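Local coordinates for uncharacterized protein TP-0789 domain-containing protein (Desulfovibrio piger ATCC 29098, PDB 4Z48) that is of unknown function but belongs to the LolA-like family, so it probably binds a lipid or the acyl chains of a lipoprotein on its curved antiparallel sheet, at residues P8-Y13 / D134-Q138; D147-R153 / Q166-K172; T174-A180 / K192-Q198. Numbering follows the deposited sequence.

Contact 1: P8-Y13 / D134-Q138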
loop_
_atom_site.group_PDB
_atom_site.type_symbol
_atom_site.label_atom_id
_atom_site.label_comp_id
_atom_site.label_asym_id
_atom_site.label_seq_id
_atom_site.Cartn_x
_atom_site.Cartn_y
_atom_site.Cartn_z
ATOM N N PRO A 8 -23.658 1.197 -12.043
ATOM C CA PRO A 8 -22.418 0.506 -11.634
ATOM C C PRO A 8 -21.284 1.442 -11.191
ATOM O O PRO A 8 -20.348 0.993 -10.518
ATOM C CB PRO A 8 -22.022 -0.263 -12.894
ATOM C CG PRO A 8 -22.588 0.528 -14.020
ATOM C CD PRO A 8 -23.890 1.063 -13.499
ATOM N N VAL A 9 -21.361 2.731 -11.573
ATOM C CA VAL A 9 -20.389 3.778 -11.204
ATOM C C VAL A 9 -20.633 4.158 -9.727
ATOM O O VAL A 9 -19.698 4.206 -8.939
ATOM C CB VAL A 9 -20.519 5.002 -12.160
ATOM C CG1 VAL A 9 -19.675 6.182 -11.680
ATOM C CG2 VAL A 9 -20.147 4.625 -13.590
ATOM N N LYS A 10 -21.895 4.472 -9.379
ATOM C CA LYS A 10 -22.287 4.806 -8.009
ATOM C C LYS A 10 -22.091 3.569 -7.099
ATOM O O LYS A 10 -21.583 3.718 -5.996
ATOM C CB LYS A 10 -23.736 5.295 -7.978
ATOM C CG LYS A 10 -24.219 5.778 -6.613
ATOM C CD LYS A 10 -25.750 5.920 -6.597
ATOM C CE LYS A 10 -26.327 6.156 -5.220
ATOM N NZ LYS A 10 -26.334 4.918 -4.394
ATOM N N ALA A 11 -22.494 2.360 -7.559
ATOM C CA ALA A 11 -22.310 1.119 -6.790
ATOM C C ALA A 11 -20.808 0.842 -6.529
ATOM O O ALA A 11 -20.460 0.333 -5.465
ATOM C CB ALA A 11 -22.939 -0.070 -7.506
ATOM N N GLY A 12 -19.956 1.163 -7.501
ATOM C CA GLY A 12 -18.515 0.977 -7.374
ATOM C C GLY A 12 -17.973 1.894 -6.300
ATOM O O GLY A 12 -17.232 1.449 -5.418
ATOM N N TYR A 13 -18.438 3.175 -6.309
ATOM C CA TYR A 13 -18.012 4.164 -5.305
ATOM C C TYR A 13 -18.497 3.744 -3.904
ATOM O O TYR A 13 -17.719 3.852 -2.958
ATOM C CB TYR A 13 -18.498 5.584 -5.672
ATOM C CG TYR A 13 -18.283 6.634 -4.605
ATOM C CD1 TYR A 13 -17.113 7.380 -4.561
ATOM C CD2 TYR A 13 -19.282 6.926 -3.673
ATOM C CE1 TYR A 13 -16.918 8.364 -3.587
ATOM C CE2 TYR A 13 -19.100 7.903 -2.699
ATOM C CZ TYR A 13 -17.918 8.621 -2.661
ATOM O OH TYR A 13 -17.752 9.586 -1.698
ATOM N N ASP A 134 -12.367 7.147 -9.935
ATOM C CA ASP A 134 -13.666 6.842 -10.528
ATOM C C ASP A 134 -13.812 5.331 -10.483
ATOM O O ASP A 134 -12.852 4.624 -10.775
ATOM C CB ASP A 134 -13.732 7.360 -11.968
ATOM C CG ASP A 134 -13.728 8.869 -12.039
ATOM O OD1 ASP A 134 -14.564 9.494 -11.355
ATOM O OD2 ASP A 134 -12.861 9.422 -12.733
ATOM N N TYR A 135 -14.981 4.835 -10.132
ATOM C CA TYR A 135 -15.191 3.398 -9.983
ATOM C C TYR A 135 -16.129 2.812 -10.992
ATOM O O TYR A 135 -16.973 3.505 -11.539
ATOM C CB TYR A 135 -15.710 3.093 -8.567
ATOM C CG TYR A 135 -14.751 3.570 -7.499
ATOM C CD1 TYR A 135 -13.647 2.808 -7.142
ATOM C CD2 TYR A 135 -14.888 4.832 -6.924
ATOM C CE1 TYR A 135 -12.716 3.274 -6.218
ATOM C CE2 TYR A 135 -13.975 5.302 -5.988
ATOM C CZ TYR A 135 -12.888 4.516 -5.636
ATOM O OH TYR A 135 -11.947 4.961 -4.742
ATOM N N LEU A 136 -16.025 1.499 -11.174
ATOM C CA LEU A 136 -16.976 0.736 -11.970
ATOM C C LEU A 136 -17.115 -0.703 -11.385
ATOM O O LEU A 136 -16.187 -1.514 -11.452
ATOM C CB LEU A 136 -16.567 0.746 -13.445
ATOM C CG LEU A 136 -17.478 0.107 -14.486
ATOM C CD1 LEU A 136 -18.826 0.830 -14.591
ATOM C CD2 LEU A 136 -16.771 0.096 -15.844
ATOM N N LEU A 137 -18.258 -0.981 -10.744
ATOM C CA LEU A 137 -18.541 -2.313 -10.229
ATOM C C LEU A 137 -18.911 -3.211 -11.441
ATOM O O LEU A 137 -19.937 -2.989 -12.071
ATOM C CB LEU A 137 -19.662 -2.290 -9.157
ATOM C CG LEU A 137 -20.054 -3.648 -8.580
ATOM C CD1 LEU A 137 -18.886 -4.282 -7.834
ATOM C CD2 LEU A 137 -21.256 -3.535 -7.657
ATOM N N GLN A 138 -18.070 -4.206 -11.743
ATOM C CA GLN A 138 -18.200 -5.066 -12.926
ATOM C C GLN A 138 -18.993 -6.316 -12.682
ATOM O O GLN A 138 -19.483 -6.928 -13.629
ATOM C CB GLN A 138 -16.813 -5.435 -13.485
ATOM C CG GLN A 138 -16.050 -4.236 -14.036
ATOM C CD GLN A 138 -16.566 -3.741 -15.373
ATOM O OE1 GLN A 138 -17.761 -3.820 -15.697
ATOM N NE2 GLN A 138 -15.654 -3.251 -16.186
#
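Tyr-135 is the first residue of strand segment 134-138 to meet the helix segment 8-13, which crosses it at 103° with the axes 5.4 Å apart. Its CB lies 3.4 Å from Gly-12 C and its CD2 3.9 Å from Tyr-13 CB. So close an approach needs a glycine: an ideal CB on Gly-12 would stand only 2.8 Å from Tyr-135 CB, a clash. The carbonyl of Tyr-135 receives a CA-H...O contact from Val-9 CA (3.4 Å to Tyr-135 O), while its hydroxyl is bonded to the carbonyl of Val-130. Leu-136 has its CA-CB bond directed away from the helix, yet its CD1 reaches Pro-8 CB at 3.8 Å and Val-9 CG2 at 4.1 Å. Leu-137 supplies the polar link: its N donates to Pro-8 O at 2.9 Å with a nearly straight angle of 173°. That carbonyl also accepts Gly-12 N at 3.0 Å, so one oxygen serves both the helix and the strand. Proline suits the first helical turn, where its missing amide hydrogen costs no helical bond. Leu-137 CD2 then packs on Ala-11 CB at 3.9 Å, a small residue that lets the helix lie close. Strand 133-143 is an outermost strand of the sheet: Leu-136 and Gln-138 bond to Glu-152 and Ile-150 of strand 146-155, whereas Leu-137 turns its amide to helix 8-20.

Contact 2: D147-R153 / Q166-K172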
loop_
_atom_site.group_PDB
_atom_site.type_symbol
_atom_site.label_atom_id
_atom_site.label_comp_id
_atom_site.label_asym_id
_atom_site.label_seq_id
_atom_site.Cartn_x
_atom_site.Cartn_y
_atom_site.Cartn_z
ATOM N N ASP A 147 -15.977 -15.938 -2.889
ATOM C CA ASP A 147 -16.861 -14.996 -3.590
ATOM C C ASP A 147 -16.324 -13.581 -3.501
ATOM O O ASP A 147 -16.078 -13.091 -2.392
ATOM C CB ASP A 147 -18.294 -15.036 -3.031
ATOM C CG ASP A 147 -18.986 -16.353 -3.294
ATOM O OD1 ASP A 147 -18.880 -16.860 -4.440
ATOM O OD2 ASP A 147 -19.606 -16.895 -2.348
ATOM N N CYS A 148 -16.189 -12.909 -4.661
ATOM C CA CYS A 148 -15.636 -11.564 -4.745
ATOM C C CYS A 148 -16.501 -10.624 -5.547
ATOM O O CYS A 148 -17.137 -11.052 -6.489
ATOM C CB CYS A 148 -14.241 -11.594 -5.379
ATOM S SG CYS A 148 -12.972 -12.442 -4.415
ATOM N N TYR A 149 -16.383 -9.330 -5.269
ATOM C CA TYR A 149 -16.852 -8.238 -6.134
ATOM C C TYR A 149 -15.682 -7.943 -7.094
ATOM O O TYR A 149 -14.527 -8.029 -6.657
ATOM C CB TYR A 149 -17.128 -6.967 -5.322
ATOM C CG TYR A 149 -18.192 -7.030 -4.268
ATOM C CD1 TYR A 149 -19.537 -6.990 -4.612
ATOM C CD2 TYR A 149 -17.861 -6.993 -2.914
ATOM C CE1 TYR A 149 -20.532 -6.979 -3.640
ATOM C CE2 TYR A 149 -18.852 -7.001 -1.929
ATOM C CZ TYR A 149 -20.187 -6.973 -2.301
ATOM O OH TYR A 149 -21.192 -6.970 -1.356
ATOM N N ILE A 150 -15.961 -7.605 -8.352
ATOM C CA ILE A 150 -14.977 -7.152 -9.322
ATOM C C ILE A 150 -15.152 -5.624 -9.361
ATOM O O ILE A 150 -16.202 -5.130 -9.785
ATOM C CB ILE A 150 -15.072 -7.821 -10.726
ATOM C CG1 ILE A 150 -15.111 -9.382 -10.639
ATOM C CG2 ILE A 150 -13.899 -7.320 -11.630
ATOM C CD1 ILE A 150 -15.814 -10.041 -11.831
ATOM N N LEU A 151 -14.143 -4.884 -8.863
ATOM C CA LEU A 151 -14.202 -3.428 -8.773
ATOM C C LEU A 151 -13.074 -2.802 -9.534
ATOM O O LEU A 151 -11.903 -2.993 -9.160
ATOM C CB LEU A 151 -14.117 -2.966 -7.284
ATOM C CG LEU A 151 -14.276 -1.443 -7.044
ATOM C CD1 LEU A 151 -15.645 -0.943 -7.533
ATOM C CD2 LEU A 151 -14.123 -1.107 -5.569
ATOM N N GLU A 152 -13.402 -2.069 -10.595
ATOM C CA GLU A 152 -12.400 -1.343 -11.359
ATOM C C GLU A 152 -12.315 0.058 -10.821
ATOM O O GLU A 152 -13.358 0.663 -10.527
ATOM C CB GLU A 152 -12.741 -1.298 -12.860
ATOM C CG GLU A 152 -12.672 -2.638 -13.574
ATOM C CD GLU A 152 -12.649 -2.582 -15.093
ATOM O OE1 GLU A 152 -12.476 -1.477 -15.662
ATOM O OE2 GLU A 152 -12.769 -3.661 -15.718
ATOM N N ARG A 153 -11.102 0.585 -10.697
ATOM C CA ARG A 153 -10.924 1.973 -10.286
ATOM C C ARG A 153 -9.918 2.634 -11.221
ATOM O O ARG A 153 -8.936 2.016 -11.594
ATOM C CB ARG A 153 -10.569 2.117 -8.794
ATOM C CG ARG A 153 -9.149 1.855 -8.387
ATOM C CD ARG A 153 -8.968 2.151 -6.924
ATOM N NE ARG A 153 -7.599 1.862 -6.519
ATOM C CZ ARG A 153 -7.164 1.881 -5.266
ATOM N NH1 ARG A 153 -8.001 2.147 -4.269
ATOM N NH2 ARG A 153 -5.899 1.601 -4.994
ATOM N N GLN A 166 -6.916 0.020 -12.351
ATOM C CA GLN A 166 -6.721 -1.111 -11.477
ATOM C C GLN A 166 -7.997 -1.923 -11.356
ATOM O O GLN A 166 -9.059 -1.363 -11.068
ATOM C CB GLN A 166 -6.261 -0.665 -10.080
ATOM C CG GLN A 166 -4.913 0.103 -10.120
ATOM C CD GLN A 166 -4.577 0.702 -8.788
ATOM O OE1 GLN A 166 -5.370 0.662 -7.837
ATOM N NE2 GLN A 166 -3.364 1.219 -8.675
ATOM N N VAL A 167 -7.890 -3.230 -11.595
ATOM C CA VAL A 167 -9.002 -4.181 -11.455
ATOM C C VAL A 167 -8.784 -4.875 -10.134
ATOM O O VAL A 167 -7.694 -5.408 -9.874
ATOM C CB VAL A 167 -9.151 -5.175 -12.636
ATOM C CG1 VAL A 167 -10.352 -6.098 -12.425
ATOM C CG2 VAL A 167 -9.281 -4.424 -13.951
ATOM N N GLN A 168 -9.781 -4.794 -9.255
ATOM C CA GLN A 168 -9.662 -5.387 -7.924
ATOM C C GLN A 168 -10.717 -6.457 -7.665
ATOM O O GLN A 168 -11.893 -6.226 -7.931
ATOM C CB GLN A 168 -9.810 -4.296 -6.850
ATOM C CG GLN A 168 -9.022 -3.049 -7.133
ATOM C CD GLN A 168 -9.412 -1.912 -6.246
ATOM O OE1 GLN A 168 -8.587 -1.414 -5.483
ATOM N NE2 GLN A 168 -10.646 -1.431 -6.381
ATOM N N TRP A 169 -10.291 -7.629 -7.164
ATOM C CA TRP A 169 -11.200 -8.689 -6.720
ATOM C C TRP A 169 -11.308 -8.518 -5.223
ATOM O O TRP A 169 -10.325 -8.739 -4.523
ATOM C CB TRP A 169 -10.669 -10.077 -7.127
ATOM C CG TRP A 169 -10.884 -10.377 -8.575
ATOM C CD1 TRP A 169 -11.906 -11.105 -9.118
ATOM C CD2 TRP A 169 -10.099 -9.902 -9.672
ATOM N NE1 TRP A 169 -11.776 -11.148 -10.489
ATOM C CE2 TRP A 169 -10.691 -10.398 -10.858
ATOM C CE3 TRP A 169 -8.942 -9.103 -9.775
ATOM C CZ2 TRP A 169 -10.149 -10.155 -12.123
ATOM C CZ3 TRP A 169 -8.410 -8.855 -11.033
ATOM C CH2 TRP A 169 -9.004 -9.378 -12.189
ATOM N N VAL A 170 -12.499 -8.125 -4.717
ATOM C CA VAL A 170 -12.715 -7.801 -3.302
ATOM C C VAL A 170 -13.584 -8.861 -2.613
ATOM O O VAL A 170 -14.694 -9.128 -3.055
ATOM C CB VAL A 170 -13.345 -6.380 -3.178
ATOM C CG1 VAL A 170 -13.594 -6.000 -1.715
ATOM C CG2 VAL A 170 -12.481 -5.321 -3.880
ATOM N N ARG A 171 -13.082 -9.440 -1.503
ATOM C CA ARG A 171 -13.834 -10.451 -0.743
ATOM C C ARG A 171 -15.115 -9.871 -0.233
ATOM O O ARG A 171 -15.098 -8.798 0.375
ATOM C CB ARG A 171 -13.022 -10.982 0.435
ATOM C CG ARG A 171 -11.734 -11.660 0.045
ATOM C CD ARG A 171 -10.898 -11.831 1.276
ATOM N NE ARG A 171 -9.863 -12.857 1.135
ATOM C CZ ARG A 171 -10.028 -14.135 1.467
ATOM N NH1 ARG A 171 -11.197 -14.563 1.939
ATOM N NH2 ARG A 171 -9.030 -14.999 1.315
ATOM N N LYS A 172 -16.250 -10.544 -0.528
ATOM C CA LYS A 172 -17.563 -10.062 -0.111
ATOM C C LYS A 172 -17.716 -10.038 1.414
ATOM O O LYS A 172 -18.352 -9.135 1.950
ATOM C CB LYS A 172 -18.687 -10.910 -0.744
ATOM C CG LYS A 172 -18.769 -10.738 -2.254
ATOM C CD LYS A 172 -20.216 -10.602 -2.751
ATOM C CE LYS A 172 -21.028 -11.868 -2.704
ATOM N NZ LYS A 172 -22.457 -11.569 -2.991
HETATM O O HOH W 1 -20.739 -7.243 1.319
#
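Arg-153 and Gln-166 form the strongest polar link, doubled between backbones and side chains. Arg-153 N donates to Gln-166 O at 2.8 Å, Gln-166 N to Arg-153 O at 2.9 Å, and Arg-153 NE and NH2 reach Gln-166 OE1 at 2.9 and 3.0 Å; NH1 is held by the carbonyl of Leu-127. Leu-151 N to Gln-168 O, Gln-168 N to Leu-151 O, Tyr-149 N to Val-170 O and Val-170 N to Tyr-149 O, each 2.8 Å, continue the ladder. Lys-172 N closes it on Asp-147 O at 3.2 Å. A water joins Tyr-149 OH (2.7 Å) to Lys-172 O (3.1 Å), while Arg-18 also bonds the hydroxyl. The aliphatic part of Lys-172 covers this ring, with CD 3.8 Å from the Tyr-149 centroid in a CH-pi contact. On the face bearing Ile-150, Glu-152, Val-167 and Trp-169, beta-branched residues fit closely: Ile-150 CG2 touches Val-167 CG1 at 3.8 Å. The arrangement is an antiparallel beta hairpin, strands 146-155 and 163-171, within the large curved sheet of a LolA-like fold.

Contact 3: T174-A180 / K192-Q198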
loop_
_atom_site.group_PDB
_atom_site.type_symbol
_atom_site.label_atom_id
_atom_site.label_comp_id
_atom_site.label_asym_id
_atom_site.label_seq_id
_atom_site.Cartn_x
_atom_site.Cartn_y
_atom_site.Cartn_z
ATOM N N THR A 174 -15.120 -9.949 4.030
ATOM C CA THR A 174 -14.256 -9.071 4.820
ATOM C C THR A 174 -14.034 -7.680 4.161
ATOM O O THR A 174 -13.558 -6.768 4.832
ATOM C CB THR A 174 -12.921 -9.770 5.047
ATOM O OG1 THR A 174 -12.233 -9.885 3.798
ATOM C CG2 THR A 174 -13.087 -11.135 5.720
ATOM N N LEU A 175 -14.319 -7.539 2.856
ATOM C CA LEU A 175 -14.128 -6.282 2.097
ATOM C C LEU A 175 -12.630 -5.994 1.879
ATOM O O LEU A 175 -12.249 -4.879 1.529
ATOM C CB LEU A 175 -14.892 -5.075 2.718
ATOM C CG LEU A 175 -16.418 -5.314 2.783
ATOM C CD1 LEU A 175 -17.161 -4.182 3.511
ATOM C CD2 LEU A 175 -16.993 -5.529 1.383
ATOM N N LEU A 176 -11.791 -7.036 2.053
ATOM C CA LEU A 176 -10.367 -6.946 1.765
ATOM C C LEU A 176 -10.135 -7.390 0.343
ATOM O O LEU A 176 -10.814 -8.298 -0.108
ATOM C CB LEU A 176 -9.534 -7.830 2.727
ATOM C CG LEU A 176 -9.435 -7.362 4.183
ATOM C CD1 LEU A 176 -8.526 -8.303 4.971
ATOM C CD2 LEU A 176 -8.935 -5.912 4.282
ATOM N N ARG A 177 -9.120 -6.826 -0.333
ATOM C CA ARG A 177 -8.752 -7.291 -1.676
ATOM C C ARG A 177 -8.200 -8.714 -1.575
ATOM O O ARG A 177 -7.500 -9.021 -0.603
ATOM C CB ARG A 177 -7.646 -6.386 -2.263
ATOM C CG ARG A 177 -8.086 -4.954 -2.510
ATOM C CD ARG A 177 -6.898 -3.997 -2.749
ATOM N NE ARG A 177 -7.440 -2.680 -3.163
ATOM C CZ ARG A 177 -7.860 -1.735 -2.318
ATOM N NH1 ARG A 177 -7.767 -1.915 -1.005
ATOM N NH2 ARG A 177 -8.365 -0.601 -2.779
ATOM N N LEU A 178 -8.502 -9.556 -2.570
ATOM C CA LEU A 178 -7.950 -10.882 -2.729
ATOM C C LEU A 178 -6.887 -10.840 -3.833
ATOM O O LEU A 178 -5.839 -11.449 -3.704
ATOM C CB LEU A 178 -9.064 -11.896 -3.043
ATOM C CG LEU A 178 -8.671 -13.334 -3.372
ATOM C CD1 LEU A 178 -8.161 -14.057 -2.156
ATOM C CD2 LEU A 178 -9.856 -14.094 -3.921
ATOM N N ARG A 179 -7.121 -10.054 -4.875
ATOM C CA ARG A 179 -6.246 -9.947 -6.020
ATOM C C ARG A 179 -6.469 -8.586 -6.677
ATOM O O ARG A 179 -7.557 -7.986 -6.541
ATOM C CB ARG A 179 -6.571 -11.127 -6.989
ATOM C CG ARG A 179 -6.053 -11.043 -8.431
ATOM C CD ARG A 179 -6.314 -12.317 -9.234
ATOM N NE ARG A 179 -7.731 -12.485 -9.595
ATOM C CZ ARG A 179 -8.179 -13.278 -10.568
ATOM N NH1 ARG A 179 -7.332 -13.985 -11.305
ATOM N NH2 ARG A 179 -9.479 -13.368 -10.811
ATOM N N ALA A 180 -5.446 -8.080 -7.366
ATOM C CA ALA A 180 -5.597 -6.861 -8.165
ATOM C C ALA A 180 -4.617 -6.852 -9.332
ATOM O O ALA A 180 -3.490 -7.362 -9.233
ATOM C CB ALA A 180 -5.459 -5.597 -7.335
ATOM N N LYS A 192 0.748 -7.565 -10.970
ATOM C CA LYS A 192 -0.265 -8.511 -10.476
ATOM C C LYS A 192 -0.063 -8.631 -8.960
ATOM O O LYS A 192 1.038 -8.942 -8.520
ATOM C CB LYS A 192 -0.179 -9.902 -11.164
ATOM C CG LYS A 192 -0.498 -9.926 -12.650
ATOM C CD LYS A 192 -0.873 -11.351 -13.079
ATOM C CE LYS A 192 0.001 -11.911 -14.187
ATOM N NZ LYS A 192 -0.553 -13.177 -14.773
ATOM N N LEU A 193 -1.101 -8.325 -8.179
ATOM C CA LEU A 193 -1.051 -8.391 -6.720
ATOM C C LEU A 193 -1.928 -9.511 -6.222
ATOM O O LEU A 193 -3.029 -9.711 -6.740
ATOM C CB LEU A 193 -1.481 -7.076 -6.080
ATOM C CG LEU A 193 -0.589 -5.837 -6.274
ATOM C CD1 LEU A 193 -0.689 -5.291 -7.702
ATOM C CD2 LEU A 193 -1.030 -4.730 -5.319
ATOM N N PHE A 194 -1.408 -10.262 -5.240
ATOM C CA PHE A 194 -2.096 -11.359 -4.576
ATOM C C PHE A 194 -2.049 -11.092 -3.107
ATOM O O PHE A 194 -0.969 -11.021 -2.526
ATOM C CB PHE A 194 -1.451 -12.719 -4.908
ATOM C CG PHE A 194 -1.392 -13.047 -6.382
ATOM C CD1 PHE A 194 -0.318 -12.622 -7.164
ATOM C CD2 PHE A 194 -2.423 -13.752 -6.998
ATOM C CE1 PHE A 194 -0.254 -12.933 -8.519
ATOM C CE2 PHE A 194 -2.359 -14.060 -8.360
ATOM C CZ PHE A 194 -1.274 -13.641 -9.113
ATOM N N PHE A 195 -3.211 -10.913 -2.502
ATOM C CA PHE A 195 -3.358 -10.666 -1.080
ATOM C C PHE A 195 -3.658 -12.079 -0.533
ATOM O O PHE A 195 -4.804 -12.477 -0.375
ATOM C CB PHE A 195 -4.453 -9.578 -0.882
ATOM C CG PHE A 195 -4.208 -8.262 -1.608
ATOM C CD1 PHE A 195 -4.551 -8.111 -2.957
ATOM C CD2 PHE A 195 -3.714 -7.153 -0.928
ATOM C CE1 PHE A 195 -4.334 -6.892 -3.637
ATOM C CE2 PHE A 195 -3.520 -5.927 -1.600
ATOM C CZ PHE A 195 -3.803 -5.815 -2.958
ATOM N N SER A 196 -2.593 -12.879 -0.406
ATOM C CA SER A 196 -2.593 -14.316 -0.157
ATOM C C SER A 196 -2.938 -14.754 1.279
ATOM O O SER A 196 -3.080 -15.965 1.532
ATOM C CB SER A 196 -1.257 -14.919 -0.574
ATOM O OG SER A 196 -0.147 -14.232 0.004
ATOM N N ARG A 197 -3.058 -13.808 2.210
ATOM C CA ARG A 197 -3.412 -14.121 3.595
ATOM C C ARG A 197 -4.094 -12.937 4.268
ATOM O O ARG A 197 -3.616 -11.810 4.192
ATOM C CB ARG A 197 -2.198 -14.578 4.425
ATOM C CG ARG A 197 -2.604 -15.121 5.821
ATOM C CD ARG A 197 -1.417 -15.621 6.647
ATOM N NE ARG A 197 -0.354 -14.609 6.800
ATOM C CZ ARG A 197 0.922 -14.893 7.055
ATOM N NH1 ARG A 197 1.335 -16.152 7.072
ATOM N NH2 ARG A 197 1.810 -13.913 7.225
ATOM N N GLN A 198 -5.224 -13.222 4.937
ATOM C CA GLN A 198 -5.957 -12.255 5.714
ATOM C C GLN A 198 -6.154 -12.817 7.105
ATOM O O GLN A 198 -6.317 -14.030 7.282
ATOM C CB GLN A 198 -7.303 -11.834 5.033
ATOM C CG GLN A 198 -8.277 -12.986 4.754
ATOM C CD GLN A 198 -9.718 -12.515 4.662
ATOM O OE1 GLN A 198 -10.012 -11.339 4.363
ATOM N NE2 GLN A 198 -10.648 -13.440 4.831
HETATM O O HOH W 2 -7.413 -11.072 1.122
#
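This is an antiparallel beta-hairpin contact, joining strands 177-184 and 189-201 of the large LolA-like sheet where the first of them enters through a classic beta bulge. Leu-178 and Arg-179 together face Trp-169 of strand 163-171, and the chain turns a corner at Leu-178. Beyond the bulge the pairing is regular: Ala-180 N donates to Leu-193 O at 3.0 Å and Leu-193 N to Ala-180 O at 2.8 Å, while the non-hydrogen-bonded pair Arg-179/Phe-194 brings Arg-179 CA within 3.3 Å of Leu-193 O. Phe-195 N adds a bond to Leu-178 O at 2.9 Å. Small Ala-180 leaves space for the large ring of Phe-195, whose CE1 lies 4.1 Å from Ala-180 CB. Arg-177 covers a face of the same ring with its aliphatic part, CB standing 3.7 Å from the ring centroid in a CH-pi contact, and carries its charge onward to Asp-128, with Gln-168 as a further partner. An arginine can thus pack like an apolar residue near its backbone and still deliver charge farther out.

Before the bulge the backbones part, the CA atoms of Leu-176 and Gln-198 being 8.0 Å apart. A water bridges part of the opening, donating to Arg-177 O at 2.7 Å and weakly to Phe-195 O at 3.3 Å. Across the remainder the long amide side chain of Gln-198 makes the span: its OE1 accepts a hydrogen bond of 2.7 Å from Thr-174 OG1 and lies 3.4 Å from Leu-176 CD1.

The three contacts follow one another along the chain and, through consecutive strands, across one sheet. Contacts 1 and 2, with centres about 10 Å apart, share the pairing of strands 133-143 and 146-155: Leu-136 N to Glu-152 O and Gln-138 N to Ile-150 O are both 2.9 Å, probably hydrogen bonds, and Gly-12 CA packs on Leu-151 CD1 at 3.5 Å. Contacts 2 and 3 have centres about 9 Å apart and join where Trp-169 O and N lie 2.8 Å from Leu-178 N and Arg-179 O respectively. Contacts 1 and 3 do not touch, their nearest atoms being about 7 Å apart; contact 2 connects the helix-covered edge to the bulged hairpin.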